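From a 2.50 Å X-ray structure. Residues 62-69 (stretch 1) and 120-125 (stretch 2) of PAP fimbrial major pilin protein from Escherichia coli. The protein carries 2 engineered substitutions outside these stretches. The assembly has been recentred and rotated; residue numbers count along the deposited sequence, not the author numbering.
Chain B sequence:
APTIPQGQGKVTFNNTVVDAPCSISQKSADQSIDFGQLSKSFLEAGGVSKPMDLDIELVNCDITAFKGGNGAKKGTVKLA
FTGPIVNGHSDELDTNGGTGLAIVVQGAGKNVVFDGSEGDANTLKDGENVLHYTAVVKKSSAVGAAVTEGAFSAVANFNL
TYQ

Stretch 1, residues 62-69: DITAFKGG
Stretch 2, residues 120-125: DANTLK

Two irregular segments meet in a short contact of backbone and side chains that buries 311 Å², both sides summed. Neither forms a regular helix or strand. In register, Phe66 (phi/psi -113/-2) lies by Asn122 (CA to CA 4.1 Å) and Lys67 (-66/161) by Leu124 (CA to CA 4.7 Å); residue numbers rise together.

Asp120 (chi1 t) does not touch stretch 1. Its O accepts a weak hydrogen bond from Thr123 OG1, 3.4 Å away. Ala121 (-93/66) points its CB sideways; its O lies 4.2 Å from Phe66 CA. Asn122 has phi/psi -179/21. Its CA makes a CA-H...O contact of 3.0 Å with Phe66 O. Its side chain is modelled only to CB, which lies 3.7 Å from Lys67 O. Thr123 (-83/37, chi1 p) points away.

Leu124 (-104/114) is buried and points toward stretch 1; its apolar side chain suits that place. Its N gives Phe66 O a weak hydrogen bond of 3.2 Å. Its O receives another weak one from Gly68 N (-119/151), 3.4 Å. Together these bracket Lys67 in a single beta bridge. With chi1 t and chi2 p, Leu124 CD2 packs 3.9 Å from Ile63 CB, where that side chain's model ends, and 4.1 Å from Phe66 CB (Phe66 chi1 m, chi2 82°). It also lies 4.2 Å from CG of Lys67 (chi1 m, chi2 to chi4 t). Lys125, modelled only to CB, points away.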

ATOM      1  N   ASP B  62       2.546  -2.353  -7.113  1.00 44.33           N
ATOM      2  CA  ASP B  62       2.140  -3.203  -8.221  1.00 46.13           C
ATOM      3  C   ASP B  62       1.857  -2.221  -9.335  1.00 46.73           C
ATOM      4  O   ASP B  62       0.893  -1.462  -9.266  1.00 47.12           O
ATOM      5  CB  ASP B  62       0.881  -3.990  -7.867  1.00 46.75           C
ATOM      6  N   ILE B  63       2.713  -2.227 -10.349  1.00 48.36           N
ATOM      7  CA  ILE B  63       2.582  -1.315 -11.477  1.00 49.82           C
ATOM      8  C   ILE B  63       1.428  -1.662 -12.411  1.00 51.55           C
ATOM      9  O   ILE B  63       1.180  -0.955 -13.389  1.00 51.77           O
ATOM     10  CB  ILE B  63       3.898  -1.263 -12.292  1.00 49.25           C
ATOM     11  N   THR B  64       0.722  -2.745 -12.098  1.00 53.36           N
ATOM     12  CA  THR B  64      -0.407  -3.198 -12.910  1.00 55.42           C
ATOM     13  C   THR B  64      -1.601  -2.271 -12.771  1.00 55.87           C
ATOM     14  O   THR B  64      -2.735  -2.729 -12.645  1.00 57.60           O
ATOM     15  CB  THR B  64      -0.860  -4.614 -12.499  1.00 55.86           C
ATOM     16  OG1 THR B  64      -1.238  -4.606 -11.115  1.00 55.58           O
ATOM     17  CG2 THR B  64       0.264  -5.625 -12.716  1.00 56.08           C
ATOM     18  N   ALA B  65      -1.342  -0.971 -12.780  1.00 56.49           N
ATOM     19  CA  ALA B  65      -2.395   0.021 -12.653  1.00 56.71           C
ATOM     20  C   ALA B  65      -2.035   1.228 -13.511  1.00 57.77           C
ATOM     21  O   ALA B  65      -2.871   2.094 -13.773  1.00 57.79           O
ATOM     22  CB  ALA B  65      -2.548   0.428 -11.198  1.00 57.21           C
ATOM     23  N   PHE B  66      -0.777   1.273 -13.941  1.00 58.42           N
ATOM     24  CA  PHE B  66      -0.279   2.353 -14.786  1.00 59.09           C
ATOM     25  C   PHE B  66       0.054   1.769 -16.156  1.00 60.07           C
ATOM     26  O   PHE B  66       0.461   2.485 -17.069  1.00 60.43           O
ATOM     27  CB  PHE B  66       0.997   2.975 -14.197  1.00 56.94           C
ATOM     28  CG  PHE B  66       0.840   3.512 -12.798  1.00 54.47           C
ATOM     29  CD1 PHE B  66       0.908   2.665 -11.701  1.00 53.26           C
ATOM     30  CD2 PHE B  66       0.654   4.873 -12.581  1.00 53.39           C
ATOM     31  CE1 PHE B  66       0.797   3.164 -10.410  1.00 52.31           C
ATOM     32  CE2 PHE B  66       0.542   5.380 -11.299  1.00 51.17           C
ATOM     33  CZ  PHE B  66       0.614   4.525 -10.210  1.00 52.07           C
ATOM     34  N   LYS B  67      -0.120   0.460 -16.292  1.00 62.04           N
ATOM     35  CA  LYS B  67       0.181  -0.224 -17.540  1.00 63.83           C
ATOM     36  C   LYS B  67      -0.725   0.170 -18.695  1.00 64.47           C
ATOM     37  O   LYS B  67      -1.802   0.729 -18.498  1.00 63.90           O
ATOM     38  CB  LYS B  67       0.119  -1.743 -17.334  1.00 64.77           C
ATOM     39  CG  LYS B  67       1.209  -2.281 -16.421  1.00 66.51           C
ATOM     40  CD  LYS B  67       1.243  -3.801 -16.406  1.00 68.27           C
ATOM     41  CE  LYS B  67       2.460  -4.309 -15.635  1.00 70.50           C
ATOM     42  NZ  LYS B  67       2.533  -5.800 -15.590  1.00 72.01           N
ATOM     43  N   GLY B  68      -0.260  -0.116 -19.907  1.00 66.63           N
ATOM     44  CA  GLY B  68      -1.029   0.179 -21.102  1.00 69.49           C
ATOM     45  C   GLY B  68      -1.311  -1.113 -21.855  1.00 71.45           C
ATOM     46  O   GLY B  68      -0.524  -2.064 -21.771  1.00 71.67           O
ATOM     47  N   GLY B  69      -2.428  -1.158 -22.581  1.00 72.66           N
ATOM     48  CA  GLY B  69      -2.776  -2.353 -23.336  1.00 72.66           C
ATOM     49  C   GLY B  69      -4.058  -3.017 -22.866  1.00 72.93           C
ATOM     50  O   GLY B  69      -4.059  -3.788 -21.904  1.00 72.45           O
ATOM     51  N   ASP B 120      -2.258  11.626 -17.968  1.00 68.80           N
ATOM     52  CA  ASP B 120      -2.430  10.261 -18.442  1.00 71.22           C
ATOM     53  C   ASP B 120      -1.773   9.239 -17.514  1.00 72.70           C
ATOM     54  O   ASP B 120      -0.556   9.026 -17.561  1.00 72.49           O
ATOM     55  CB  ASP B 120      -1.852  10.135 -19.853  1.00 73.48           C
ATOM     56  CG  ASP B 120      -2.117   8.781 -20.473  1.00 74.99           C
ATOM     57  OD1 ASP B 120      -1.699   7.762 -19.885  1.00 76.25           O
ATOM     58  OD2 ASP B 120      -2.738   8.736 -21.556  1.00 76.78           O
ATOM     59  N   ALA B 121      -2.596   8.607 -16.677  1.00 74.29           N
ATOM     60  CA  ALA B 121      -2.137   7.597 -15.721  1.00 75.65           C
ATOM     61  C   ALA B 121      -2.240   6.186 -16.303  1.00 76.73           C
ATOM     62  O   ALA B 121      -3.029   5.359 -15.835  1.00 77.24           O
ATOM     63  CB  ALA B 121      -2.954   7.692 -14.436  1.00 74.84           C
ATOM     64  N   ASN B 122      -1.435   5.924 -17.328  1.00 77.11           N
ATOM     65  CA  ASN B 122      -1.406   4.630 -18.003  1.00 77.09           C
ATOM     66  C   ASN B 122      -0.341   4.699 -19.093  1.00 77.07           C
ATOM     67  O   ASN B 122      -0.358   3.930 -20.054  1.00 77.23           O
ATOM     68  CB  ASN B 122      -2.770   4.322 -18.615  1.00 76.66           C
ATOM     69  N   THR B 123       0.584   5.638 -18.924  1.00 76.72           N
ATOM     70  CA  THR B 123       1.674   5.851 -19.865  1.00 75.88           C
ATOM     71  C   THR B 123       2.845   4.899 -19.613  1.00 74.70           C
ATOM     72  O   THR B 123       4.001   5.287 -19.768  1.00 75.34           O
ATOM     73  CB  THR B 123       2.192   7.308 -19.769  1.00 76.76           C
ATOM     74  OG1 THR B 123       2.442   7.642 -18.396  1.00 77.42           O
ATOM     75  CG2 THR B 123       1.169   8.279 -20.330  1.00 77.31           C
ATOM     76  N   LEU B 124       2.555   3.656 -19.234  1.00 72.72           N
ATOM     77  CA  LEU B 124       3.622   2.697 -18.953  1.00 70.89           C
ATOM     78  C   LEU B 124       3.798   1.692 -20.085  1.00 70.66           C
ATOM     79  O   LEU B 124       2.911   0.879 -20.350  1.00 69.95           O
ATOM     80  CB  LEU B 124       3.332   1.961 -17.644  1.00 69.69           C
ATOM     81  CG  LEU B 124       4.540   1.435 -16.865  1.00 68.98           C
ATOM     82  CD1 LEU B 124       5.399   2.601 -16.408  1.00 67.40           C
ATOM     83  CD2 LEU B 124       4.072   0.634 -15.663  1.00 68.36           C
ATOM     84  N   LYS B 125       4.953   1.753 -20.743  1.00 71.22           N
ATOM     85  CA  LYS B 125       5.275   0.868 -21.867  1.00 71.40           C
ATOM     86  C   LYS B 125       5.591  -0.562 -21.433  1.00 70.86           C
ATOM     87  O   LYS B 125       6.629  -0.819 -20.821  1.00 71.30           O
ATOM     88  CB  LYS B 125       6.453   1.444 -22.668  1.00 70.81           C
TER